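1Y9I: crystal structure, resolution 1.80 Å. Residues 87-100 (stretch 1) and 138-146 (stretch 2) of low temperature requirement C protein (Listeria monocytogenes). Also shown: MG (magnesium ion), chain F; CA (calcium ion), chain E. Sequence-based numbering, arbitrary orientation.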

# COMPACT_ATOMS: atom_id res chain seq x y z
N ILE A 87 -12.31 4.44 20.68
CA ILE A 87 -12.19 3.79 19.37
C ILE A 87 -11.25 2.59 19.40
O ILE A 87 -11.60 1.50 18.94
CB ILE A 87 -11.71 4.81 18.31
CG1 ILE A 87 -12.80 5.86 18.11
CG2 ILE A 87 -11.38 4.10 17.00
CD1 ILE A 87 -12.39 7.01 17.20
N ILE A 88 -10.05 2.78 19.95
CA ILE A 88 -9.07 1.70 20.03
C ILE A 88 -9.43 0.63 21.07
O ILE A 88 -9.33 -0.56 20.79
CB ILE A 88 -7.66 2.27 20.34
CG1 ILE A 88 -7.16 3.07 19.13
CG2 ILE A 88 -6.69 1.15 20.68
CD1 ILE A 88 -5.82 3.77 19.35
N SER A 89 -9.87 1.04 22.26
CA SER A 89 -10.20 0.05 23.27
C SER A 89 -11.41 -0.80 22.88
O SER A 89 -11.51 -1.95 23.29
CB SER A 89 -10.43 0.72 24.64
OG SER A 89 -11.58 1.54 24.63
N ALA A 90 -12.31 -0.24 22.07
CA ALA A 90 -13.50 -0.96 21.64
C ALA A 90 -13.31 -1.68 20.30
O ALA A 90 -14.24 -2.29 19.78
CB ALA A 90 -14.68 -0.01 21.54
N ASP A 91 -12.10 -1.58 19.75
CA ASP A 91 -11.78 -2.21 18.47
C ASP A 91 -12.85 -1.89 17.42
O ASP A 91 -13.36 -2.78 16.74
CB ASP A 91 -11.66 -3.73 18.66
CG ASP A 91 -11.04 -4.43 17.45
OD1 ASP A 91 -10.60 -3.73 16.51
OD2 ASP A 91 -10.99 -5.68 17.46
N GLU A 92 -13.18 -0.60 17.31
CA GLU A 92 -14.18 -0.11 16.37
C GLU A 92 -13.98 -0.68 14.97
O GLU A 92 -12.88 -0.62 14.42
CB GLU A 92 -14.12 1.42 16.30
CG GLU A 92 -15.42 2.11 16.63
CD GLU A 92 -15.31 3.63 16.53
OE1 GLU A 92 -14.98 4.13 15.43
OE2 GLU A 92 -15.56 4.31 17.55
N GLY A 93 -15.05 -1.20 14.38
CA GLY A 93 -14.97 -1.78 13.06
C GLY A 93 -14.52 -0.85 11.95
O GLY A 93 -13.89 -1.29 10.98
N LEU A 94 -14.83 0.44 12.07
CA LEU A 94 -14.44 1.37 11.02
C LEU A 94 -13.08 2.03 11.23
O LEU A 94 -12.67 2.90 10.46
CB LEU A 94 -15.53 2.43 10.83
CG LEU A 94 -16.90 1.85 10.44
CD1 LEU A 94 -17.88 2.98 10.17
CD2 LEU A 94 -16.76 0.97 9.20
N TYR A 95 -12.37 1.61 12.27
CA TYR A 95 -11.03 2.13 12.54
C TYR A 95 -10.08 1.15 11.85
O TYR A 95 -9.99 -0.03 12.22
CB TYR A 95 -10.76 2.14 14.04
CG TYR A 95 -9.38 2.65 14.43
CD1 TYR A 95 -9.09 4.02 14.40
CD2 TYR A 95 -8.39 1.77 14.85
CE1 TYR A 95 -7.82 4.49 14.80
CE2 TYR A 95 -7.13 2.23 15.24
CZ TYR A 95 -6.85 3.58 15.22
OH TYR A 95 -5.60 4.02 15.63
N GLY A 96 -9.37 1.63 10.84
CA GLY A 96 -8.47 0.74 10.11
C GLY A 96 -6.99 1.04 10.21
O GLY A 96 -6.22 0.56 9.39
N VAL A 97 -6.58 1.82 11.21
CA VAL A 97 -5.18 2.15 11.34
C VAL A 97 -4.38 0.91 11.76
O VAL A 97 -3.22 0.76 11.38
CB VAL A 97 -4.95 3.32 12.35
CG1 VAL A 97 -3.46 3.63 12.46
CG2 VAL A 97 -5.70 4.56 11.87
N ASP A 98 -5.01 0.01 12.53
CA ASP A 98 -4.32 -1.21 12.95
C ASP A 98 -4.03 -2.11 11.74
O ASP A 98 -2.98 -2.75 11.68
CB ASP A 98 -5.12 -1.97 14.04
CG ASP A 98 -6.61 -2.12 13.73
OD1 ASP A 98 -7.26 -1.11 13.38
OD2 ASP A 98 -7.13 -3.25 13.86
N GLU A 99 -4.95 -2.14 10.78
CA GLU A 99 -4.75 -2.96 9.58
C GLU A 99 -3.67 -2.33 8.68
O GLU A 99 -2.94 -3.03 7.98
CB GLU A 99 -6.05 -3.09 8.78
CG GLU A 99 -7.11 -4.02 9.41
CD GLU A 99 -7.95 -3.36 10.50
OE1 GLU A 99 -7.73 -2.18 10.83
OE2 GLU A 99 -8.86 -4.03 11.03
N ILE A 100 -3.58 -1.01 8.70
CA ILE A 100 -2.60 -0.29 7.89
C ILE A 100 -1.19 -0.57 8.40
O ILE A 100 -0.28 -0.89 7.63
CB ILE A 100 -2.86 1.25 7.95
CG1 ILE A 100 -4.06 1.61 7.08
CG2 ILE A 100 -1.62 2.02 7.52
CD1 ILE A 100 -3.85 1.39 5.60
N ALA A 138 -8.55 -6.13 28.53
CA ALA A 138 -7.39 -6.30 27.66
C ALA A 138 -7.71 -5.73 26.27
O ALA A 138 -8.81 -5.90 25.76
CB ALA A 138 -7.02 -7.77 27.55
N VAL A 139 -6.73 -5.06 25.68
CA VAL A 139 -6.89 -4.47 24.36
C VAL A 139 -5.81 -5.04 23.43
O VAL A 139 -4.63 -4.97 23.74
CB VAL A 139 -6.77 -2.93 24.42
CG1 VAL A 139 -6.89 -2.33 23.03
CG2 VAL A 139 -7.86 -2.36 25.32
N HIS A 140 -6.23 -5.61 22.31
CA HIS A 140 -5.30 -6.20 21.35
C HIS A 140 -5.66 -5.74 19.94
O HIS A 140 -5.45 -6.46 18.96
CB HIS A 140 -5.36 -7.72 21.43
CG HIS A 140 -4.88 -8.28 22.73
ND1 HIS A 140 -3.56 -8.22 23.12
CD2 HIS A 140 -5.54 -8.92 23.73
CE1 HIS A 140 -3.42 -8.80 24.30
NE2 HIS A 140 -4.61 -9.22 24.69
N THR A 141 -6.21 -4.53 19.86
CA THR A 141 -6.62 -3.94 18.60
C THR A 141 -5.50 -3.95 17.56
O THR A 141 -5.72 -4.26 16.39
CB THR A 141 -7.10 -2.50 18.85
OG1 THR A 141 -8.24 -2.54 19.72
CG2 THR A 141 -7.48 -1.82 17.54
N PHE A 142 -4.29 -3.61 17.99
CA PHE A 142 -3.15 -3.60 17.07
C PHE A 142 -2.41 -4.93 17.03
O PHE A 142 -1.93 -5.36 15.98
CB PHE A 142 -2.17 -2.50 17.46
CG PHE A 142 -2.62 -1.14 17.06
CD1 PHE A 142 -2.25 -0.61 15.83
CD2 PHE A 142 -3.46 -0.40 17.89
CE1 PHE A 142 -2.72 0.64 15.43
CE2 PHE A 142 -3.94 0.85 17.49
CZ PHE A 142 -3.56 1.37 16.26
N LEU A 143 -2.31 -5.59 18.18
CA LEU A 143 -1.60 -6.85 18.25
C LEU A 143 -2.20 -7.98 17.41
O LEU A 143 -1.44 -8.80 16.86
CB LEU A 143 -1.46 -7.31 19.70
CG LEU A 143 -0.63 -8.59 19.89
CD1 LEU A 143 0.74 -8.42 19.24
CD2 LEU A 143 -0.48 -8.90 21.37
N ASP A 144 -3.52 -8.06 17.30
CA ASP A 144 -4.09 -9.13 16.49
C ASP A 144 -3.64 -9.03 15.03
O ASP A 144 -3.28 -10.04 14.42
CB ASP A 144 -5.63 -9.19 16.58
CG ASP A 144 -6.31 -7.85 16.38
OD1 ASP A 144 -5.71 -6.95 15.75
OD2 ASP A 144 -7.46 -7.72 16.83
N ASP A 145 -3.63 -7.81 14.49
CA ASP A 145 -3.19 -7.58 13.11
C ASP A 145 -1.70 -7.88 12.99
O ASP A 145 -1.24 -8.46 12.00
CB ASP A 145 -3.41 -6.13 12.69
CG ASP A 145 -4.85 -5.71 12.78
OD1 ASP A 145 -5.64 -6.12 11.91
OD2 ASP A 145 -5.19 -4.97 13.72
N ILE A 146 -0.93 -7.45 13.99
CA ILE A 146 0.51 -7.66 13.99
C ILE A 146 0.86 -9.15 13.91
O ILE A 146 1.71 -9.56 13.10
CB ILE A 146 1.15 -7.04 15.25
CG1 ILE A 146 1.16 -5.51 15.12
CG2 ILE A 146 2.55 -7.59 15.46
CD1 ILE A 146 1.60 -4.77 16.40
MG MG F . -6.96 -4.95 14.93
CA CA E . -9.32 -2.25 12.75
O HOH W 1 -8.48 -5.54 16.05
O HOH W 2 -10.05 -4.44 13.74
O HOH W 3 -10.25 -1.60 14.86
O HOH W 4 -11.48 -2.60 11.59
O HOH W 5 -1.30 -3.52 13.97
O HOH W 6 -7.67 -6.03 13.31

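The two stretches meet in a metal-centred contact, in which a magnesium ion ties acidic side chains and a carbonyl together beside a small apolar patch and a single direct hydrogen bond. In the first stretch a helix ends in a Schellman motif at Asp91, a type I turn runs from Glu92 to Tyr95, and Gly96 occupies the N-cap position of the next helix; the second stretch leads through an extended segment into a helix of its own. The closest pair of CA atoms is Asp98 CA and Phe142 CA, 4.9 Å apart.

Asp98 links the two metal sites. Its OD2 binds magnesium at 2.0 Å, alongside Thr141 O at 2.0 Å, Asp145 OD2 at 2.1 Å, Asp144 OD1 at 2.5 Å and two waters. The ion explains why Asp98 OD2 and Asp145 OD2 can sit only 2.6 Å apart: two carboxylate oxygens would otherwise repel, but here both coordinate the same cation. Asp98 also chelates calcium through OD1 (2.4 Å) and OD2 (2.6 Å), so OD2 bridges the two metals. Tyr95 O and both carboxylate oxygens of Glu99 complete the protein ligands of calcium, with three waters. Water 1, a magnesium ligand, donates to Asp144 OD2 at 2.5 Å and weakly to Asp91 OD1 at 2.8 Å, linking two acidic groups across the contact.

Thr141 serves twice: while its carbonyl binds magnesium, its OG1 donates to Ile88 O at 2.5 Å, a carbonyl that also accepts from Asp91 N at 3.1 Å within the helix end.

Phe142 supplies the main apolar surface. Asp98 CB lies over one ring face, 3.9 Å from the ring centroid, whereas Ile88 CD1 approaches CE2 of Phe142 at its edge (3.9 Å). Val139 extends this packing, its CG1 lying 4.2 Å from Ile88 CG2.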